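Local coordinates for Serine/threonine-protein kinase/endoribonuclease IRE1 (Saccharomyces cerevisiae, PDB 2BE1), which senses unfolded proteins in the endoplasmic reticulum lumen through this lumenal domain, so activating its own kinase and the ribonuclease that splices HAC1 precursor mRNA, at residues L44-Q48 and N287-F291; I47-S51 and A185-V189; R52-Y56 and F322-F328; I85-V89 and I174-G178. All blocks are in the same frame, centred on the assembly; numbering follows the deposited sequence.

In the fold
Three of the contacts follow one another along the chain from Leu44 to Tyr56, which meets three distant partners in turn. Contacts 1 and 2 share Ile47 and Gln48, and their centres lie about 10 Å apart; contact 3 adjoins contact 2 in sequence. Contacts 1 and 3 touch where Trp290 NE1 packs 3.0 Å from Arg52 NH2. Contact 4 meets contact 2 through Val189 CG2 and Ile85 CD1, 3.4 Å apart, while its centre is about 26 Å from that of contact 3. All four are formed within one chain of the lumenal domain; the kinase and ribonuclease domains of the full protein are not part of this chain.

Contact 1: residues L44-Q48 and N287-F291; sequences LIEIQ and NLSWF
Ile45 and Ser289 bury the largest shares of this contact, and they meet end to side: the CD1 methyl of Ile45 reaches the CB of Ser289 at 3.6 Å. Ile47 joins them from the next residue but one, its CD1 resting 3.5 Å from Trp290 O, which gives the backbone carbonyl an aliphatic neighbour. Ser289 CB points toward residues 44-48, and with OG beside the backbone N (chi1 -39°) the hydroxyl oxygen lies 3.6 Å from Glu46 CA. No hydrogen bond crosses between the segments, even though Ser289 OG comes within 3.5 Å of Ile47 N. The serine is fixed from its own side, where its backbone N donates to the hydroxyl of Thr285.

Asn287 adds a polar margin. The side chains of Asn287 and Glu46 cross at about a right angle, and Asn287 OD1 lies 3.2 Å from Glu46 CG, so the oxygen meets the aliphatic part of the glutamate. Asn287 and Ser289 belong to an Asn-Leu-Ser glycosylation sequence; the modification is predicted, and no sugar is present in this structure.

In the fold, the contact brings strand 45-46, which pairs antiparallel with strand 190-195, against the start of strand 290-294, an outermost strand of a separate three-stranded sheet. Strand 57-61 lies alongside both segments: Ile45 packs on Ile61, Ile47 on Leu59, and Trp290 on Thr58 and Ile60. The indole also reaches Lys329 and Ile332 of helix 325-332.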
# COMPACT_ATOMS: atom_id res chain seq x y z
N LEU A 44 -6.34 -17.04 -2.25
CA LEU A 44 -4.95 -16.52 -2.26
C LEU A 44 -4.64 -15.85 -3.55
O LEU A 44 -3.97 -14.85 -3.58
CB LEU A 44 -3.93 -17.63 -2.04
CG LEU A 44 -2.97 -17.66 -0.87
CD1 LEU A 44 -3.69 -17.18 0.29
CD2 LEU A 44 -2.64 -19.07 -0.65
N ILE A 45 -5.10 -16.43 -4.63
CA ILE A 45 -4.94 -15.81 -5.91
C ILE A 45 -6.23 -15.93 -6.73
O ILE A 45 -6.86 -16.97 -6.80
CB ILE A 45 -3.59 -16.24 -6.63
CG1 ILE A 45 -3.80 -16.97 -7.92
CG2 ILE A 45 -2.81 -17.15 -5.82
CD1 ILE A 45 -4.33 -16.11 -8.97
N GLU A 46 -6.63 -14.83 -7.33
CA GLU A 46 -7.79 -14.81 -8.13
C GLU A 46 -7.55 -13.80 -9.21
O GLU A 46 -7.72 -12.60 -9.01
CB GLU A 46 -8.97 -14.46 -7.25
CG GLU A 46 -10.28 -14.21 -7.97
CD GLU A 46 -11.22 -13.35 -7.06
OE1 GLU A 46 -11.50 -12.16 -7.46
OE2 GLU A 46 -11.62 -13.86 -5.95
N ILE A 47 -7.10 -14.34 -10.35
CA ILE A 47 -6.83 -13.65 -11.59
C ILE A 47 -8.05 -13.65 -12.45
O ILE A 47 -8.69 -14.67 -12.67
CB ILE A 47 -5.73 -14.37 -12.42
CG1 ILE A 47 -4.34 -14.21 -11.78
CG2 ILE A 47 -5.74 -13.90 -13.89
CD1 ILE A 47 -3.32 -15.37 -12.07
N GLN A 48 -8.34 -12.48 -13.00
CA GLN A 48 -9.48 -12.26 -13.86
C GLN A 48 -9.10 -11.51 -15.15
O GLN A 48 -8.93 -10.30 -15.15
CB GLN A 48 -10.48 -11.47 -13.07
CG GLN A 48 -11.86 -11.60 -13.52
CD GLN A 48 -12.60 -10.35 -13.13
OE1 GLN A 48 -13.42 -9.84 -13.90
NE2 GLN A 48 -12.27 -9.81 -11.95
N ASN A 287 -11.23 -21.65 -8.15
CA ASN A 287 -11.88 -20.67 -9.00
C ASN A 287 -11.17 -20.54 -10.34
O ASN A 287 -11.27 -19.52 -10.98
CB ASN A 287 -11.96 -19.30 -8.31
CG ASN A 287 -10.53 -18.64 -8.08
OD1 ASN A 287 -10.41 -17.39 -7.95
ND2 ASN A 287 -9.46 -19.50 -8.00
N LEU A 288 -10.41 -21.54 -10.74
CA LEU A 288 -9.83 -21.63 -12.11
C LEU A 288 -8.70 -20.67 -12.45
O LEU A 288 -8.32 -20.54 -13.61
CB LEU A 288 -10.89 -21.57 -13.22
CG LEU A 288 -12.11 -22.47 -13.03
CD1 LEU A 288 -13.24 -21.88 -13.86
CD2 LEU A 288 -11.84 -23.85 -13.42
N SER A 289 -8.13 -20.03 -11.44
CA SER A 289 -6.97 -19.20 -11.68
C SER A 289 -5.69 -20.00 -11.77
O SER A 289 -5.43 -20.86 -10.94
CB SER A 289 -6.86 -18.17 -10.59
OG SER A 289 -8.16 -17.71 -10.26
N TRP A 290 -4.87 -19.71 -12.77
CA TRP A 290 -3.60 -20.41 -12.95
C TRP A 290 -2.53 -19.95 -11.99
O TRP A 290 -2.31 -18.74 -11.88
CB TRP A 290 -3.07 -20.22 -14.41
CG TRP A 290 -3.82 -21.13 -15.28
CD1 TRP A 290 -4.95 -20.85 -16.00
CD2 TRP A 290 -3.61 -22.55 -15.40
NE1 TRP A 290 -5.43 -21.99 -16.58
CE2 TRP A 290 -4.64 -23.05 -16.23
CE3 TRP A 290 -2.64 -23.43 -14.90
CZ2 TRP A 290 -4.74 -24.37 -16.57
CZ3 TRP A 290 -2.73 -24.73 -15.22
CH2 TRP A 290 -3.78 -25.20 -16.09
N PHE A 291 -1.81 -20.85 -11.36
CA PHE A 291 -0.66 -20.38 -10.55
C PHE A 291 0.62 -21.15 -10.78
O PHE A 291 0.61 -22.34 -11.22
CB PHE A 291 -0.97 -20.38 -9.05
CG PHE A 291 -1.20 -21.77 -8.47
CD1 PHE A 291 -0.11 -22.62 -8.17
CD2 PHE A 291 -2.52 -22.27 -8.23
CE1 PHE A 291 -0.35 -23.93 -7.61
CE2 PHE A 291 -2.72 -23.57 -7.71
CZ PHE A 291 -1.65 -24.37 -7.39

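Contact 2: residues I47-S51 and A185-V189; sequences IQEPS and ASYNV
Residues 47-50 and 185-189 run almost exactly antiparallel, their directions 173° apart, with CA atoms as near as 4.1 Å between Ile47 and Val189, although neither segment forms a regular strand. At the middle of the pair Gln48 O lies 2.9 Å from Asn188 N, and the same oxygen receives a CA-H···O approach from Tyr187.

Among the side chains, Tyr187 and Pro50 make a CH-pi contact. The CD methylene of Pro50 stands over one face of the phenol ring, 3.9 Å from its centroid and displaced toward the rim. Glu49 CB touches the same ring obliquely, at 3.8 Å from Tyr187 CE2. With CG of Glu49 set between its backbone N and carbonyl carbon (chi1 71°), the extended chain carries the carboxylate on to strand 57-61, where OE2 accepts from Leu59 N and OE1 bonds to Thr58 OG1. Pro50 also lays its CB against Ala185 CA.

Gln48 and Asn188 lie side by side and point the same way, their amide planes nearly parallel; Gln48 NE2 lies 3.7 Å from Asn188 CB, and Gln48 CB lies against Asn188 O. Asn188 is a predicted glycosylation site but bears no sugar here. At the far end, Ile47 and Val189 are likewise side by side, CG1 of the isoleucine against CB of the valine at 4.0 Å.

The two loops thus prolong the antiparallel course of strands 45-46 and 190-195 chiefly by backbone proximity and CH contacts, while the one charged group involved is satisfied on the neighbouring strand.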
# COMPACT_ATOMS: atom_id res chain seq x y z
N ILE A 47 -7.10 -14.34 -10.35
CA ILE A 47 -6.83 -13.65 -11.59
C ILE A 47 -8.05 -13.65 -12.45
O ILE A 47 -8.69 -14.67 -12.67
CB ILE A 47 -5.73 -14.37 -12.42
CG1 ILE A 47 -4.34 -14.21 -11.78
CG2 ILE A 47 -5.74 -13.90 -13.89
CD1 ILE A 47 -3.32 -15.37 -12.07
N GLN A 48 -8.34 -12.48 -13.00
CA GLN A 48 -9.48 -12.26 -13.86
C GLN A 48 -9.10 -11.51 -15.15
O GLN A 48 -8.93 -10.30 -15.15
CB GLN A 48 -10.48 -11.47 -13.07
CG GLN A 48 -11.86 -11.60 -13.52
CD GLN A 48 -12.60 -10.35 -13.13
OE1 GLN A 48 -13.42 -9.84 -13.90
NE2 GLN A 48 -12.27 -9.81 -11.95
N GLU A 49 -8.96 -12.25 -16.25
CA GLU A 49 -8.30 -11.77 -17.46
C GLU A 49 -9.29 -11.67 -18.61
O GLU A 49 -10.48 -11.95 -18.39
CB GLU A 49 -7.07 -12.65 -17.80
CG GLU A 49 -7.39 -14.05 -18.30
CD GLU A 49 -6.30 -15.09 -18.00
OE1 GLU A 49 -6.66 -16.28 -17.87
OE2 GLU A 49 -5.10 -14.72 -17.88
N PRO A 50 -8.83 -11.23 -19.82
CA PRO A 50 -9.80 -10.97 -20.88
C PRO A 50 -10.22 -12.23 -21.70
O PRO A 50 -11.36 -12.24 -22.22
CB PRO A 50 -9.12 -9.85 -21.72
CG PRO A 50 -7.67 -10.04 -21.53
CD PRO A 50 -7.46 -10.96 -20.31
N SER A 51 -9.40 -13.27 -21.81
CA SER A 51 -9.95 -14.55 -22.31
C SER A 51 -8.98 -15.51 -22.98
O SER A 51 -8.53 -15.28 -24.12
CB SER A 51 -11.14 -14.34 -23.25
OG SER A 51 -11.65 -15.58 -23.69
N ALA A 185 -8.91 -4.98 -23.30
CA ALA A 185 -8.09 -6.12 -22.71
C ALA A 185 -7.82 -5.98 -21.20
O ALA A 185 -6.67 -6.04 -20.75
CB ALA A 185 -6.74 -6.33 -23.50
N SER A 186 -8.92 -5.84 -20.45
CA SER A 186 -9.02 -5.54 -19.01
C SER A 186 -8.65 -6.72 -18.05
O SER A 186 -9.38 -7.71 -17.95
CB SER A 186 -10.47 -5.10 -18.76
OG SER A 186 -10.55 -3.99 -17.90
N TYR A 187 -7.53 -6.61 -17.35
CA TYR A 187 -7.22 -7.53 -16.27
C TYR A 187 -7.69 -7.10 -14.89
O TYR A 187 -8.11 -5.93 -14.66
CB TYR A 187 -5.75 -7.67 -16.18
CG TYR A 187 -5.20 -8.24 -17.39
CD1 TYR A 187 -4.99 -7.45 -18.50
CD2 TYR A 187 -4.88 -9.58 -17.44
CE1 TYR A 187 -4.46 -8.00 -19.66
CE2 TYR A 187 -4.34 -10.15 -18.58
CZ TYR A 187 -4.13 -9.36 -19.70
OH TYR A 187 -3.61 -9.91 -20.84
N ASN A 188 -7.58 -8.04 -13.95
CA ASN A 188 -7.91 -7.78 -12.55
C ASN A 188 -7.54 -8.78 -11.50
O ASN A 188 -8.40 -9.35 -10.87
CB ASN A 188 -9.39 -7.56 -12.40
CG ASN A 188 -9.67 -6.69 -11.26
OD1 ASN A 188 -10.62 -5.90 -11.30
ND2 ASN A 188 -8.82 -6.78 -10.19
N VAL A 189 -6.25 -8.95 -11.29
CA VAL A 189 -5.76 -9.90 -10.29
C VAL A 189 -5.93 -9.40 -8.85
O VAL A 189 -5.91 -8.20 -8.62
CB VAL A 189 -4.30 -10.38 -10.56
CG1 VAL A 189 -3.57 -9.51 -11.57
CG2 VAL A 189 -3.52 -10.60 -9.22

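Contact 3: residues R52-Y56 and F322-F328; sequences RLETY and FEDETLF
Arg52 opens the contact with a salt bridge to Glu325. Both carboxylate oxygens approach Arg52 NH2, Glu325 OE1 at 2.7 Å and Glu325 OE2 at 3.0 Å. The two flat groups are steeply turned, 73° between guanidinium and carboxylate planes, and OE2 stands over one face of the guanidinium, toward its rim. Glu325 extends its CG anti to the backbone N and then bends at chi2 (58°), which brings its carboxylate back to the arginine. The other end of the guanidinium is held as well, NH1 making a weak hydrogen bond to Leu288 O.

Leu53 follows as the main apolar piece. Its CD2 branch comes 3.5 Å from Phe322 O and lies 4.2 Å from Phe328 CD2, while CD1 approaches Glu323 O, so the two methyls lie against the residues leading into helix 325-332. Leu53 CA also makes a CA-H···O contact with Phe322 O, 3.6 Å away.

Tyr56 closes the segment. Its CD1 comes 3.3 Å from Phe322 CB, obliquely to the ring, and the two rings also meet obliquely, centroids 5.9 Å apart and planes at 50°. At the end of the phenol, Tyr56 OH gives a weak hydrogen bond to Glu323 OE1, 3.2 Å away.

Asp324 is the N-cap of the helix, its OD2 accepting from Leu327 N and, more weakly, from Thr326 N. Glu325 sits just after it in the first turn, where the helix dipole would probably help to stabilise a carboxylate. The loop is therefore fastened to the helix start by one salt bridge and one weak phenol hydrogen bond, with leucine and aromatic packing between them.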
# COMPACT_ATOMS: atom_id res chain seq x y z
N ARG A 52 -8.75 -16.64 -22.29
CA ARG A 52 -7.73 -17.65 -22.62
C ARG A 52 -7.97 -18.43 -23.88
O ARG A 52 -7.05 -19.11 -24.39
CB ARG A 52 -7.63 -18.64 -21.46
CG ARG A 52 -7.32 -17.94 -20.13
CD ARG A 52 -8.11 -18.50 -18.96
NE ARG A 52 -7.97 -19.96 -18.86
CZ ARG A 52 -8.37 -20.68 -17.82
NH1 ARG A 52 -8.92 -20.06 -16.78
NH2 ARG A 52 -8.20 -22.01 -17.81
N LEU A 53 -9.22 -18.36 -24.36
CA LEU A 53 -9.73 -19.20 -25.48
C LEU A 53 -9.70 -18.44 -26.82
O LEU A 53 -9.35 -19.02 -27.86
CB LEU A 53 -11.11 -19.89 -25.17
CG LEU A 53 -11.28 -20.67 -23.84
CD1 LEU A 53 -12.56 -21.51 -23.82
CD2 LEU A 53 -10.06 -21.52 -23.40
N GLU A 54 -10.02 -17.14 -26.80
CA GLU A 54 -9.81 -16.31 -27.98
C GLU A 54 -8.28 -16.11 -28.17
O GLU A 54 -7.70 -16.67 -29.11
CB GLU A 54 -10.62 -15.01 -27.91
CG GLU A 54 -10.37 -14.20 -26.63
CD GLU A 54 -11.13 -12.88 -26.56
OE1 GLU A 54 -12.31 -12.89 -26.14
OE2 GLU A 54 -10.54 -11.82 -26.90
N THR A 55 -7.63 -15.37 -27.27
CA THR A 55 -6.14 -15.27 -27.24
C THR A 55 -5.53 -16.46 -26.50
O THR A 55 -5.99 -16.78 -25.40
CB THR A 55 -5.59 -14.00 -26.54
OG1 THR A 55 -4.29 -14.31 -26.04
CG2 THR A 55 -6.49 -13.49 -25.35
N TYR A 56 -4.48 -17.09 -27.04
CA TYR A 56 -3.99 -18.34 -26.37
C TYR A 56 -3.02 -18.10 -25.21
O TYR A 56 -1.95 -18.73 -25.13
CB TYR A 56 -3.40 -19.33 -27.37
CG TYR A 56 -4.34 -19.58 -28.51
CD1 TYR A 56 -5.68 -19.90 -28.27
CD2 TYR A 56 -3.90 -19.48 -29.85
CE1 TYR A 56 -6.57 -20.14 -29.34
CE2 TYR A 56 -4.77 -19.72 -30.93
CZ TYR A 56 -6.11 -20.06 -30.67
OH TYR A 56 -6.99 -20.31 -31.71
N PHE A 322 -6.24 -25.06 -27.58
CA PHE A 322 -6.40 -23.89 -26.75
C PHE A 322 -7.75 -23.26 -26.97
O PHE A 322 -8.13 -22.32 -26.27
CB PHE A 322 -5.27 -22.90 -27.07
CG PHE A 322 -3.91 -23.49 -26.83
CD1 PHE A 322 -3.33 -24.38 -27.77
CD2 PHE A 322 -3.22 -23.26 -25.61
CE1 PHE A 322 -2.06 -25.01 -27.53
CE2 PHE A 322 -1.95 -23.86 -25.36
CZ PHE A 322 -1.37 -24.73 -26.34
N GLU A 323 -8.47 -23.81 -27.95
CA GLU A 323 -9.85 -23.53 -28.20
C GLU A 323 -10.74 -24.12 -27.11
O GLU A 323 -11.86 -23.65 -26.91
CB GLU A 323 -10.24 -24.24 -29.47
CG GLU A 323 -10.85 -23.38 -30.51
CD GLU A 323 -9.77 -22.71 -31.30
OE1 GLU A 323 -9.97 -21.55 -31.76
OE2 GLU A 323 -8.70 -23.35 -31.42
N ASP A 324 -10.29 -25.18 -26.45
CA ASP A 324 -11.09 -25.85 -25.46
C ASP A 324 -10.50 -25.62 -24.05
O ASP A 324 -9.30 -25.72 -23.83
CB ASP A 324 -11.16 -27.32 -25.84
CG ASP A 324 -11.92 -28.16 -24.83
OD1 ASP A 324 -12.61 -29.08 -25.28
OD2 ASP A 324 -11.82 -27.94 -23.60
N GLU A 325 -11.37 -25.27 -23.11
CA GLU A 325 -10.96 -25.01 -21.76
C GLU A 325 -10.26 -26.22 -21.20
O GLU A 325 -9.14 -26.14 -20.73
CB GLU A 325 -12.19 -24.65 -20.90
CG GLU A 325 -11.91 -24.66 -19.37
CD GLU A 325 -10.74 -23.66 -18.90
OE1 GLU A 325 -10.01 -23.96 -17.84
OE2 GLU A 325 -10.58 -22.58 -19.61
N THR A 326 -10.95 -27.34 -21.26
CA THR A 326 -10.47 -28.58 -20.67
C THR A 326 -9.20 -29.13 -21.33
O THR A 326 -8.25 -29.58 -20.64
CB THR A 326 -11.60 -29.56 -20.68
OG1 THR A 326 -12.68 -28.93 -20.00
CG2 THR A 326 -11.24 -30.86 -20.00
N LEU A 327 -9.16 -29.07 -22.66
CA LEU A 327 -7.96 -29.41 -23.39
C LEU A 327 -6.80 -28.54 -22.97
O LEU A 327 -5.74 -29.05 -22.65
CB LEU A 327 -8.18 -29.33 -24.86
CG LEU A 327 -9.10 -30.46 -25.29
CD1 LEU A 327 -8.99 -30.65 -26.80
CD2 LEU A 327 -8.79 -31.80 -24.62
N PHE A 328 -7.01 -27.23 -22.92
CA PHE A 328 -5.99 -26.26 -22.51
C PHE A 328 -5.42 -26.58 -21.14
O PHE A 328 -4.20 -26.66 -20.93
CB PHE A 328 -6.69 -24.93 -22.47
CG PHE A 328 -5.78 -23.73 -22.41
CD1 PHE A 328 -4.79 -23.61 -21.44
CD2 PHE A 328 -6.01 -22.66 -23.30
CE1 PHE A 328 -3.97 -22.48 -21.39
CE2 PHE A 328 -5.20 -21.51 -23.23
CZ PHE A 328 -4.16 -21.44 -22.28

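Contact 4: residues I85-V89 and I174-G178; sequences IRQLV and IFELG
Val89 N donates to Ile85 O at 3.1 Å, closing the single turn of helix 85-89, and Leu177 CD1 of the strand lies 3.6 Å from this same nitrogen. The contact is a helix-on-sheet packing: the short helix rests on strand 167-179, crossing residues 174-176 at 60° with axes 8.5 Å apart. Phe175 and Leu177, both directed at the helix, supply most of the strand's share.

Leu177 lies against Leu88 and Val89. Its CD2 meets Leu88 CD2 at 3.7 Å, and its CB and CD1 both touch Val89 CG2 as the leucine and valine slide past each other in opposite directions. Val89 CG2 also reaches the edge of the Phe175 ring near its plane, while Ile85 CG2 abuts Phe175 CB at 3.8 Å. Around this core, Phe175 packs on Met119 of strand 112-127 and Thr193 of strand 190-195, and Ile85 on Tyr191 of the latter.

Arg86 packs against the far end of the phenylalanine, CE2 and CZ. Its chain leaves with CG anti to the backbone N and bends at chi3 (-88°), which sets the guanidinium across the ring's end, with NH2 at the edge in the ring plane; NH1 makes a salt bridge to Asp66, which probably helps to keep it there. Guanidinium and ring are nearly perpendicular, 85° apart, and Phe175 CZ stands over the guanidinium centre, 3.5 Å from Arg86 CZ.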
# COMPACT_ATOMS: atom_id res chain seq x y z
N ILE A 85 3.80 -8.93 -8.09
CA ILE A 85 2.63 -8.18 -7.82
C ILE A 85 2.76 -7.10 -6.78
O ILE A 85 2.26 -6.06 -7.03
CB ILE A 85 1.45 -9.02 -7.55
CG1 ILE A 85 0.71 -9.11 -8.85
CG2 ILE A 85 0.53 -8.34 -6.51
CD1 ILE A 85 -0.21 -10.20 -8.84
N ARG A 86 3.41 -7.33 -5.64
CA ARG A 86 3.68 -6.26 -4.68
C ARG A 86 4.24 -5.12 -5.49
O ARG A 86 3.67 -4.05 -5.56
CB ARG A 86 4.68 -6.67 -3.59
CG ARG A 86 5.47 -5.48 -2.99
CD ARG A 86 6.40 -5.86 -1.88
NE ARG A 86 5.67 -5.82 -0.62
CZ ARG A 86 5.21 -6.89 0.07
NH1 ARG A 86 5.40 -8.18 -0.31
NH2 ARG A 86 4.54 -6.68 1.21
N GLN A 87 5.35 -5.41 -6.15
CA GLN A 87 6.08 -4.43 -6.90
C GLN A 87 5.22 -3.68 -7.88
O GLN A 87 5.37 -2.50 -8.02
CB GLN A 87 7.20 -5.12 -7.63
CG GLN A 87 8.08 -4.26 -8.53
CD GLN A 87 8.64 -5.13 -9.65
OE1 GLN A 87 8.21 -5.01 -10.83
NE2 GLN A 87 9.56 -6.08 -9.29
N LEU A 88 4.31 -4.34 -8.56
CA LEU A 88 3.43 -3.58 -9.44
C LEU A 88 2.51 -2.59 -8.71
O LEU A 88 2.57 -1.41 -8.94
CB LEU A 88 2.65 -4.53 -10.33
CG LEU A 88 2.67 -4.22 -11.82
CD1 LEU A 88 4.10 -4.21 -12.36
CD2 LEU A 88 1.93 -5.35 -12.41
N VAL A 89 1.67 -3.09 -7.83
CA VAL A 89 0.85 -2.29 -6.96
C VAL A 89 1.65 -1.14 -6.41
O VAL A 89 1.16 -0.03 -6.35
CB VAL A 89 0.32 -3.10 -5.77
CG1 VAL A 89 -0.24 -2.18 -4.70
CG2 VAL A 89 -0.72 -4.14 -6.23
N ILE A 174 -2.96 -8.26 1.68
CA ILE A 174 -3.74 -8.60 0.51
C ILE A 174 -3.69 -7.55 -0.56
O ILE A 174 -4.33 -6.46 -0.45
CB ILE A 174 -5.19 -8.65 0.79
CG1 ILE A 174 -5.48 -9.65 1.88
CG2 ILE A 174 -5.89 -9.02 -0.47
CD1 ILE A 174 -6.85 -9.52 2.45
N PHE A 175 -2.99 -7.90 -1.63
CA PHE A 175 -2.81 -7.00 -2.74
C PHE A 175 -3.94 -7.13 -3.74
O PHE A 175 -4.68 -8.15 -3.76
CB PHE A 175 -1.54 -7.37 -3.47
CG PHE A 175 -0.33 -7.26 -2.64
CD1 PHE A 175 0.03 -8.28 -1.81
CD2 PHE A 175 0.48 -6.13 -2.71
CE1 PHE A 175 1.17 -8.17 -1.06
CE2 PHE A 175 1.63 -6.03 -1.96
CZ PHE A 175 1.97 -7.04 -1.14
N GLU A 176 -4.04 -6.12 -4.61
CA GLU A 176 -5.04 -6.13 -5.65
C GLU A 176 -4.67 -5.17 -6.70
O GLU A 176 -4.79 -4.00 -6.51
CB GLU A 176 -6.28 -5.65 -5.02
CG GLU A 176 -7.49 -5.60 -5.85
CD GLU A 176 -8.64 -5.29 -4.90
OE1 GLU A 176 -9.01 -4.06 -4.79
OE2 GLU A 176 -9.08 -6.26 -4.19
N LEU A 177 -4.21 -5.69 -7.82
CA LEU A 177 -3.78 -4.89 -8.95
C LEU A 177 -4.89 -4.91 -9.99
O LEU A 177 -5.49 -5.96 -10.23
CB LEU A 177 -2.54 -5.51 -9.54
CG LEU A 177 -2.11 -4.66 -10.70
CD1 LEU A 177 -1.00 -3.76 -10.22
CD2 LEU A 177 -1.66 -5.64 -11.75
N GLY A 178 -5.17 -3.77 -10.59
CA GLY A 178 -6.26 -3.69 -11.53
C GLY A 178 -5.65 -3.04 -12.72
O GLY A 178 -5.24 -1.92 -12.63